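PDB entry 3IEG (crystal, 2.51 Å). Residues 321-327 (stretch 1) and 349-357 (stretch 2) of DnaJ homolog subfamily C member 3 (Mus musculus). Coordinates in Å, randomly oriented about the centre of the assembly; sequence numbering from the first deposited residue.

Stretch 1 (321-327) MYDEAIQ
Stretch 2 349-357: AQRLLKQSQ

Two helical segments of one chain pack antiparallel. Their N-to-C directions differ by 162° (signed crossing angle -162°), and the axes approach to 9.6 Å. Register is set by two CA pairs, Tyr-322 CA to Leu-353 CA at 5.8 Å and Ile-326 CA to Ala-349 CA at 6.3 Å, so four residues forward on one helix match four residues back on the other. No hydrogen bond crosses the interface; 359 Å² is buried between the stretches, and the close contacts are van der Waals in kind.

Met-321, a selenomethionine, occupies the N-cap position with phi/psi -89/74. Its extended side chain (m, t, t) is out of reach of stretch 2, but its carbonyl starts the helix by accepting from Ala-325 N (Met-321 O to Ala-325 N, 3.2 Å). From Tyr-322 to Gln-327 the backbone is helical, with phi of -57 to -73° and psi of -33 to -47°; Ile-326 N donates to Tyr-322 O at 3.0 Å. Stretch 2 continues a helix begun earlier in the chain, with phi of -50 to -71° and psi of -28 to -55° from Ala-349 to Ser-356, as the 3.0 Å bond from Leu-353 N to Ala-349 O illustrates.

Tyr-322 is the centre of the contact, with 112 Å² covered. CA-to-CB points toward stretch 2, and chi1 -57° (m) with chi2 110° lays the ring over the opposing backbone, as a knob among Ala-349, Leu-352, Leu-353 and Ser-356. Leu-353 CA lies 4.1 Å from the centroid of the Tyr-322 ring, 17° off its normal, a CH-pi contact over the face. Two apolar contacts of Tyr-322 accompany the CH-pi contact: Tyr-322 CE2 to Leu-352 CB is 3.5 Å, and Tyr-322 CB to Leu-353 CD2 is 3.7 Å. Leu-352 is m, t; Leu-353 has chi1 t and chi2 -102°. Ser-356 OG (chi1 p) sits 3.6 Å from Tyr-322 CE1, while its hydrogen bond goes to its own helix, Ser-356 OG to Leu-353 O at 2.6 Å.

Asp-323 points its CA-to-CB bond away, yet chi1 -82° brings Asp-323 OD1 to 4.3 Å from Leu-353 CD2, a marginal contact. Glu-324, its side chain out of reach, takes no part. Ala-325 points toward stretch 2, but Ala-325 CB remains 4.6 Å from Ala-349 CB.

Ile-326, one turn beyond Tyr-322, makes a further apolar contact. With chi1 82° (p) and chi2 -116°, Ile-326 CG2 meets Ala-349 CB at 3.8 Å and the aliphatic Gln-350 CG at 4.4 Å. Gln-327, with chi1 and chi2 both t, is out of reach.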

# COMPACT_ATOMS: atom_id res chain seq x y z
N MSE A 321 36.44 22.13 21.56
CA MSE A 321 35.69 23.24 20.99
C MSE A 321 34.30 23.25 21.59
O MSE A 321 33.32 22.90 20.95
CB MSE A 321 35.63 23.10 19.48
CG MSE A 321 37.00 22.97 18.84
SE MSE A 321 36.86 22.50 16.96
CE MSE A 321 38.76 22.55 16.42
N TYR A 322 34.23 23.67 22.85
CA TYR A 322 33.02 23.60 23.65
C TYR A 322 31.87 24.45 23.10
O TYR A 322 30.71 24.02 23.11
CB TYR A 322 33.33 23.97 25.11
CG TYR A 322 34.41 23.10 25.74
CD1 TYR A 322 35.67 23.63 26.05
CD2 TYR A 322 34.17 21.76 26.03
CE1 TYR A 322 36.67 22.82 26.63
CE2 TYR A 322 35.16 20.94 26.61
CZ TYR A 322 36.40 21.48 26.91
OH TYR A 322 37.36 20.67 27.48
N ASP A 323 32.20 25.65 22.61
CA ASP A 323 31.22 26.58 22.03
C ASP A 323 30.43 25.97 20.87
O ASP A 323 29.22 26.15 20.77
CB ASP A 323 31.92 27.87 21.57
CG ASP A 323 32.15 28.87 22.71
OD1 ASP A 323 32.47 28.45 23.84
OD2 ASP A 323 32.01 30.09 22.45
N GLU A 324 31.14 25.26 19.99
CA GLU A 324 30.54 24.61 18.83
C GLU A 324 29.73 23.38 19.23
O GLU A 324 28.72 23.06 18.60
CB GLU A 324 31.62 24.21 17.82
CG GLU A 324 32.19 25.37 17.00
CD GLU A 324 33.43 26.01 17.63
OE1 GLU A 324 33.69 25.81 18.84
OE2 GLU A 324 34.15 26.72 16.90
N ALA A 325 30.18 22.70 20.28
CA ALA A 325 29.51 21.52 20.79
C ALA A 325 28.14 21.88 21.35
O ALA A 325 27.16 21.23 21.01
CB ALA A 325 30.35 20.81 21.83
N ILE A 326 28.07 22.93 22.17
CA ILE A 326 26.79 23.34 22.76
C ILE A 326 25.83 23.88 21.70
O ILE A 326 24.64 23.59 21.72
CB ILE A 326 26.92 24.33 23.99
CG1 ILE A 326 27.10 25.80 23.55
CG2 ILE A 326 27.97 23.84 25.02
CD1 ILE A 326 28.43 26.46 23.95
N GLN A 327 26.38 24.63 20.75
CA GLN A 327 25.60 25.21 19.67
C GLN A 327 24.92 24.12 18.83
O GLN A 327 23.78 24.30 18.38
CB GLN A 327 26.50 26.07 18.79
CG GLN A 327 25.76 26.90 17.78
CD GLN A 327 26.68 27.45 16.71
OE1 GLN A 327 26.48 27.22 15.52
NE2 GLN A 327 27.71 28.18 17.14
N ALA A 349 28.52 18.95 28.11
CA ALA A 349 29.33 19.92 27.37
C ALA A 349 29.55 21.19 28.18
O ALA A 349 30.62 21.79 28.12
CB ALA A 349 28.68 20.24 26.03
N GLN A 350 28.52 21.58 28.93
CA GLN A 350 28.56 22.75 29.78
C GLN A 350 29.46 22.57 31.00
O GLN A 350 30.13 23.51 31.41
CB GLN A 350 27.14 23.12 30.22
CG GLN A 350 26.32 23.82 29.14
CD GLN A 350 24.83 23.85 29.46
OE1 GLN A 350 24.38 23.29 30.47
NE2 GLN A 350 24.06 24.51 28.60
N ARG A 351 29.47 21.36 31.57
CA ARG A 351 30.36 21.04 32.70
C ARG A 351 31.82 21.04 32.27
O ARG A 351 32.68 21.58 32.96
CB ARG A 351 29.99 19.69 33.34
CG ARG A 351 28.97 19.80 34.48
CD ARG A 351 28.61 18.43 35.08
NE ARG A 351 27.51 17.76 34.37
CZ ARG A 351 27.64 16.71 33.55
NH1 ARG A 351 28.84 16.16 33.34
NH2 ARG A 351 26.57 16.20 32.96
N LEU A 352 32.09 20.43 31.11
CA LEU A 352 33.43 20.40 30.55
C LEU A 352 33.95 21.81 30.25
O LEU A 352 35.09 22.13 30.56
CB LEU A 352 33.49 19.53 29.30
CG LEU A 352 33.43 18.02 29.49
CD1 LEU A 352 33.01 17.37 28.19
CD2 LEU A 352 34.75 17.46 29.97
N LEU A 353 33.08 22.63 29.66
CA LEU A 353 33.37 24.04 29.38
C LEU A 353 33.78 24.78 30.64
O LEU A 353 34.84 25.42 30.67
CB LEU A 353 32.16 24.70 28.72
CG LEU A 353 32.13 26.12 28.11
CD1 LEU A 353 31.43 27.11 29.06
CD2 LEU A 353 33.50 26.65 27.61
N LYS A 354 32.96 24.67 31.69
CA LYS A 354 33.26 25.26 33.00
C LYS A 354 34.63 24.84 33.54
O LYS A 354 35.40 25.67 33.99
CB LYS A 354 32.20 24.88 34.04
CG LYS A 354 30.93 25.73 34.02
CD LYS A 354 29.87 25.12 34.96
CE LYS A 354 28.45 25.64 34.64
NZ LYS A 354 28.06 25.45 33.19
N GLN A 355 34.91 23.53 33.50
CA GLN A 355 36.19 22.99 33.95
C GLN A 355 37.34 23.74 33.33
O GLN A 355 38.19 24.27 34.05
CB GLN A 355 36.31 21.51 33.62
CG GLN A 355 35.97 20.59 34.76
CD GLN A 355 35.80 19.15 34.28
OE1 GLN A 355 36.70 18.58 33.65
NE2 GLN A 355 34.64 18.56 34.57
N SER A 356 37.37 23.81 32.00
CA SER A 356 38.42 24.53 31.28
C SER A 356 38.52 26.00 31.68
O SER A 356 39.59 26.60 31.61
CB SER A 356 38.21 24.41 29.77
OG SER A 356 37.10 25.17 29.34
N GLN A 357 37.40 26.57 32.10
CA GLN A 357 37.34 27.98 32.47
C GLN A 357 37.83 28.26 33.89
O GLN A 357 37.98 29.43 34.26
CB GLN A 357 35.92 28.50 32.32
CG GLN A 357 35.49 28.70 30.90
CD GLN A 357 34.03 29.08 30.82
OE1 GLN A 357 33.26 28.83 31.75
NE2 GLN A 357 33.64 29.70 29.71